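Local coordinates for DUF596 domain-containing protein (Neisseria meningitidis, PDB 2O5H) that is of unknown function but forms a two-subunit assembly of mixed alpha-beta chains joined by an interchain disulfide, at residues C36-I41 / S46-K51; K14-R19 / T52-I57. All blocks are in the same frame, centred on the assembly; numbering follows the deposited sequence. Where two conformers were deposited one is given.

Contact 1 of 2, residues C36-I41 / S46-K51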
# COMPACT_ATOMS: atom_id res chain seq x y z
N CYS A 36 2.17 1.09 -1.47
CA CYS A 36 1.42 1.60 -0.30
C CYS A 36 2.13 2.77 0.36
O CYS A 36 1.49 3.53 1.09
CB CYS A 36 1.10 0.47 0.71
SG CYS A 36 0.01 -0.79 0.01
N LEU A 37 3.42 2.93 0.11
CA LEU A 37 4.08 4.17 0.51
C LEU A 37 3.49 5.34 -0.26
O LEU A 37 3.41 6.44 0.28
CB LEU A 37 5.59 4.11 0.27
CG LEU A 37 6.47 3.67 1.43
CD1 LEU A 37 6.05 2.36 2.08
CD2 LEU A 37 7.98 3.69 1.01
N TRP A 38 3.24 5.12 -1.56
CA TRP A 38 2.56 6.11 -2.40
C TRP A 38 1.17 6.42 -1.83
O TRP A 38 0.81 7.59 -1.64
CB TRP A 38 2.44 5.62 -3.85
CG TRP A 38 1.66 6.59 -4.72
CD1 TRP A 38 0.32 6.48 -5.12
CD2 TRP A 38 2.14 7.82 -5.23
NE1 TRP A 38 -0.02 7.59 -5.87
CE2 TRP A 38 1.06 8.44 -5.93
CE3 TRP A 38 3.38 8.49 -5.16
CZ2 TRP A 38 1.20 9.70 -6.56
CZ3 TRP A 38 3.51 9.71 -5.82
CH2 TRP A 38 2.43 10.30 -6.48
N SER A 39 0.38 5.38 -1.53
CA SER A 39 -0.94 5.58 -0.91
C SER A 39 -0.87 6.38 0.43
O SER A 39 -1.73 7.21 0.71
CB SER A 39 -1.63 4.24 -0.72
OG SER A 39 -1.83 3.65 -2.00
N THR A 40 0.17 6.12 1.22
CA THR A 40 0.41 6.82 2.49
C THR A 40 0.55 8.34 2.33
O THR A 40 0.08 9.12 3.19
CB THR A 40 1.70 6.24 3.18
OG1 THR A 40 1.53 4.84 3.46
CG2 THR A 40 2.01 6.96 4.50
N ILE A 41 1.18 8.77 1.22
CA ILE A 41 1.41 10.21 1.01
C ILE A 41 0.28 10.86 0.17
O ILE A 41 0.23 12.08 0.03
CB ILE A 41 2.86 10.54 0.47
CG1 ILE A 41 3.22 9.82 -0.85
CG2 ILE A 41 3.91 10.23 1.52
CD1 ILE A 41 2.51 10.43 -2.06
N SER A 46 -3.05 17.24 -3.66
CA SER A 46 -3.77 16.79 -4.88
C SER A 46 -2.82 16.87 -6.09
O SER A 46 -3.10 16.28 -7.15
CB SER A 46 -5.06 17.58 -5.13
OG SER A 46 -4.76 18.97 -5.13
N ASP A 47 -1.68 17.51 -5.90
CA ASP A 47 -0.71 17.74 -6.98
C ASP A 47 0.27 16.58 -7.16
O ASP A 47 0.90 16.11 -6.18
CB ASP A 47 0.08 19.02 -6.70
CG ASP A 47 1.03 19.34 -7.83
OD1 ASP A 47 0.54 19.65 -8.94
OD2 ASP A 47 2.23 19.22 -7.65
N PHE A 48 0.42 16.12 -8.40
CA PHE A 48 1.32 15.00 -8.72
C PHE A 48 2.80 15.23 -8.35
O PHE A 48 3.39 14.37 -7.71
CB PHE A 48 1.15 14.57 -10.19
CG PHE A 48 2.03 13.40 -10.59
CD1 PHE A 48 1.99 12.23 -9.88
CD2 PHE A 48 2.89 13.50 -11.69
CE1 PHE A 48 2.80 11.11 -10.26
CE2 PHE A 48 3.70 12.42 -12.08
CZ PHE A 48 3.64 11.23 -11.35
N GLU A 49 3.38 16.37 -8.76
CA GLU A 49 4.76 16.69 -8.37
C GLU A 49 4.92 16.72 -6.86
O GLU A 49 5.90 16.19 -6.36
CB GLU A 49 5.18 18.05 -8.94
CG GLU A 49 6.63 18.37 -8.67
CD GLU A 49 7.07 19.69 -9.26
OE1 GLU A 49 6.31 20.69 -9.20
OE2 GLU A 49 8.20 19.71 -9.75
N GLU A 50 4.01 17.41 -6.14
CA GLU A 50 4.14 17.47 -4.69
C GLU A 50 4.06 16.09 -4.02
O GLU A 50 4.81 15.83 -3.09
CB GLU A 50 3.12 18.42 -4.09
CG GLU A 50 3.38 19.84 -4.54
CD GLU A 50 2.62 20.85 -3.72
OE1 GLU A 50 1.56 20.51 -3.16
OE2 GLU A 50 3.06 22.01 -3.67
N LYS A 51 3.16 15.24 -4.50
CA LYS A 51 3.06 13.87 -3.98
C LYS A 51 4.34 13.09 -4.25
O LYS A 51 4.86 12.41 -3.36
CB LYS A 51 1.84 13.15 -4.57
CG LYS A 51 0.52 13.53 -3.90
CD LYS A 51 -0.63 12.74 -4.49
CE LYS A 51 -1.04 13.45 -5.80
NZ LYS A 51 -2.41 13.20 -6.22
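Two acceptors hold the ammonium nitrogen of Lys-51: OE1 of Glu-96, through a salt bridge, and the backbone oxygen of Ser-46, which lies 3.3 Å from NZ in a weak hydrogen bond. A bend at chi3 (-81°) turns this charged end away from helix 34-41, although the root of the side chain faces it. There CB of Lys-51 sits 3.5 Å from CH2 of Trp-38, and the lysine chain crosses the indole at about a right angle. Trp-38 gets this far because its CG stands anti to the backbone N (chi1 176°), carrying the six-membered ring forward to helix 48-64. The same CH2 also meets Phe-48, at 3.9 Å from CE1, and these two aromatic side chains again cross nearly at right angles. Ile-41 reaches Lys-51 as well, its CD1 3.3 Å from the lysine backbone O. This CD1 rests 3.8 Å above one face of the indole, displaced toward the rim, and packs 3.8 Å from CB of Lys-51. Helix 48-64 starts at this contact: Asp-47 is its N-cap, and its OD2 accepts from Glu-50 N at 3.0 Å with an N-H...O angle of 161°. At the start of 36-41, away from this packing, Cys-36 forms a disulfide with Cys-36 of the second subunit. No hydrogen bond links the two segments, and the contacts are mostly between apolar groups: Lys-51 lends its methylenes to the packing of Trp-38 and Ile-41 while its charge is probably neutralised by Glu-96, whose side chain also touches Trp-38 and Phe-48.

Contact 2 of 2, residues K14-R19 / T52-I57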
# COMPACT_ATOMS: atom_id res chain seq x y z
N LYS A 14 10.02 21.15 3.02
CA LYS A 14 9.78 21.71 4.36
C LYS A 14 8.39 21.40 4.91
O LYS A 14 8.25 21.04 6.10
CB LYS A 14 10.04 23.21 4.34
CG LYS A 14 10.28 23.79 5.71
CD LYS A 14 11.08 25.09 5.65
CE LYS A 14 10.82 25.91 6.91
NZ LYS A 14 11.52 27.24 6.88
N ARG A 15 7.36 21.55 4.08
CA ARG A 15 6.00 21.27 4.52
C ARG A 15 5.80 19.79 4.83
O ARG A 15 5.08 19.46 5.76
CB ARG A 15 4.97 21.76 3.51
CG ARG A 15 5.01 23.27 3.34
CD ARG A 15 3.86 23.79 2.48
NE ARG A 15 4.17 23.69 1.05
CZ ARG A 15 3.58 22.84 0.22
NH1 ARG A 15 2.64 22.05 0.69
NH2 ARG A 15 3.91 22.79 -1.07
N TYR A 16 6.45 18.90 4.09
CA TYR A 16 6.27 17.45 4.32
C TYR A 16 6.89 17.00 5.66
O TYR A 16 6.41 16.08 6.33
CB TYR A 16 6.73 16.57 3.12
CG TYR A 16 6.50 15.09 3.41
CD1 TYR A 16 5.22 14.53 3.33
CD2 TYR A 16 7.56 14.28 3.84
CE1 TYR A 16 5.01 13.21 3.64
CE2 TYR A 16 7.36 12.96 4.19
CZ TYR A 16 6.08 12.42 4.09
OH TYR A 16 5.91 11.09 4.42
N GLN A 17 7.93 17.73 6.09
CA GLN A 17 8.64 17.43 7.34
C GLN A 17 7.76 17.22 8.56
O GLN A 17 8.07 16.39 9.40
CB GLN A 17 9.69 18.51 7.61
CG GLN A 17 11.06 17.93 8.04
CD GLN A 17 11.62 16.90 7.04
OE1 GLN A 17 11.30 16.90 5.84
NE2 GLN A 17 12.47 16.01 7.55
N ASP A 18 6.64 17.95 8.64
CA ASP A 18 5.75 17.88 9.81
C ASP A 18 4.83 16.63 9.87
O ASP A 18 4.08 16.45 10.84
CB ASP A 18 4.88 19.14 9.89
CG ASP A 18 5.63 20.42 9.53
OD1 ASP A 18 6.89 20.43 9.55
OD2 ASP A 18 4.96 21.42 9.22
N ARG A 19 4.85 15.80 8.83
CA ARG A 19 4.14 14.48 8.90
C ARG A 19 5.09 13.30 8.67
O ARG A 19 4.64 12.15 8.66
CB ARG A 19 2.98 14.42 7.91
CG ARG A 19 3.40 14.67 6.44
CD ARG A 19 2.24 14.53 5.49
NE ARG A 19 1.86 13.12 5.23
CZ ARG A 19 0.67 12.76 4.80
NH1 ARG A 19 -0.27 13.69 4.64
NH2 ARG A 19 0.41 11.46 4.54
N THR A 52 4.85 13.21 -5.47
CA THR A 52 6.12 12.54 -5.88
C THR A 52 7.28 13.00 -4.95
O THR A 52 8.09 12.20 -4.51
CB THR A 52 6.47 12.87 -7.36
OG1 THR A 52 5.48 12.28 -8.23
CG2 THR A 52 7.84 12.30 -7.74
N GLU A 53 7.36 14.28 -4.66
CA GLU A 53 8.39 14.79 -3.72
C GLU A 53 8.24 14.22 -2.30
O GLU A 53 9.21 13.85 -1.68
CB GLU A 53 8.38 16.32 -3.66
CG GLU A 53 8.88 17.00 -4.96
CD GLU A 53 10.19 16.40 -5.49
OE1 GLU A 53 11.19 16.33 -4.72
OE2 GLU A 53 10.20 16.01 -6.70
N ALA A 54 7.01 14.13 -1.82
CA ALA A 54 6.68 13.52 -0.54
C ALA A 54 7.08 12.03 -0.53
O ALA A 54 7.74 11.54 0.43
CB ALA A 54 5.21 13.66 -0.27
N PHE A 55 6.68 11.33 -1.59
CA PHE A 55 7.08 9.96 -1.71
C PHE A 55 8.59 9.77 -1.54
O PHE A 55 9.03 8.92 -0.77
CB PHE A 55 6.57 9.33 -3.01
CG PHE A 55 7.12 7.93 -3.25
CD1 PHE A 55 6.41 6.81 -2.79
CD2 PHE A 55 8.34 7.74 -3.94
CE1 PHE A 55 6.90 5.52 -3.02
CE2 PHE A 55 8.83 6.46 -4.15
CZ PHE A 55 8.12 5.35 -3.69
N PHE A 56 9.40 10.54 -2.27
CA PHE A 56 10.85 10.38 -2.22
C PHE A 56 11.45 10.77 -0.89
O PHE A 56 12.47 10.20 -0.49
CB PHE A 56 11.54 11.09 -3.41
CG PHE A 56 11.41 10.32 -4.69
CD1 PHE A 56 11.99 9.03 -4.79
CD2 PHE A 56 10.68 10.81 -5.75
CE1 PHE A 56 11.85 8.29 -5.95
CE2 PHE A 56 10.55 10.03 -6.97
CZ PHE A 56 11.14 8.80 -7.05
N ILE A 57 10.85 11.72 -0.17
CA ILE A 57 11.38 12.06 1.16
C ILE A 57 11.16 10.86 2.11
O ILE A 57 12.04 10.50 2.89
CB ILE A 57 10.71 13.31 1.77
CG1 ILE A 57 11.07 14.55 0.94
CG2 ILE A 57 11.14 13.53 3.27
CD1 ILE A 57 10.10 15.69 1.14
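Ala-54 is the first residue of 52-57 to touch residues 14-19, and it meets the ring of Tyr-16 in two ways. Its methyl makes an off-centre CH-pi contact, with CB 4.2 Å from the ring centroid and 29° off the ring normal; the nearest ring atom is CD1, at 3.7 Å. Its carbonyl oxygen lies over a face of the same ring, 4.0 Å above the plane and shifted toward the rim. The close approach of the backbones, with the CA atoms of Tyr-16 and Ala-54 6.3 Å apart, is consistent with the small alanine side chain. Phe-55 starts away from 14-19 and its side chain touches Leu-37 and Trp-38 of helix 34-41, and Phe-56 packs on helix 81-91; the two phenylalanines thus serve other neighbours of the same helix. Ile-57, one helical turn beyond Ala-54, returns to Tyr-16. Its CG2 approaches CD2 of the tyrosine to 3.7 Å, while CD1 of Ile-57 lies 4.0 Å from CB of Tyr-16, so both branches of the isoleucine line the ring and its root. The tyrosine and isoleucine side chains lie alongside one another, pointing opposite ways. Tyr-16 reaches this place with CG anti to its own backbone N (chi1 -179°), and its far end is anchored outside the contact, where OH is hydrogen-bonded to OD2 of Asp-23, an atom that also takes a salt bridge from NE of Arg-19. Phe-44 meets the Tyr-16 ring edge-to-face and touches Ala-54 as well. Tyr-16 thus packs on Ala-54 and Ile-57, one turn apart on the same side of helix 48-64, a helix-helix contact that joins helix 3-16 to it in the helical part of this alpha-beta fold.

The centres of the two contacts are about 9 Å apart, and both draw on helix 48-64: residues 46-51 supply its N-cap and first turn for contact 1, and residues 52-57 continue it directly for contact 2. Along the chain the order is 14-19, 36-41, 46-51, 52-57, so the local pairing of contact 1 falls within the longer-range closure of contact 2. They also touch each other. NH2 of Arg-15 forms a 2.9 Å salt bridge with OE2 of Glu-50, and CG2 of Ile-41 packs against OH of Tyr-16. Helices 3-16 and 34-41 are thereby packed together on helix 48-64, which ties the segment carrying the intersubunit disulfide to the N-terminal helix.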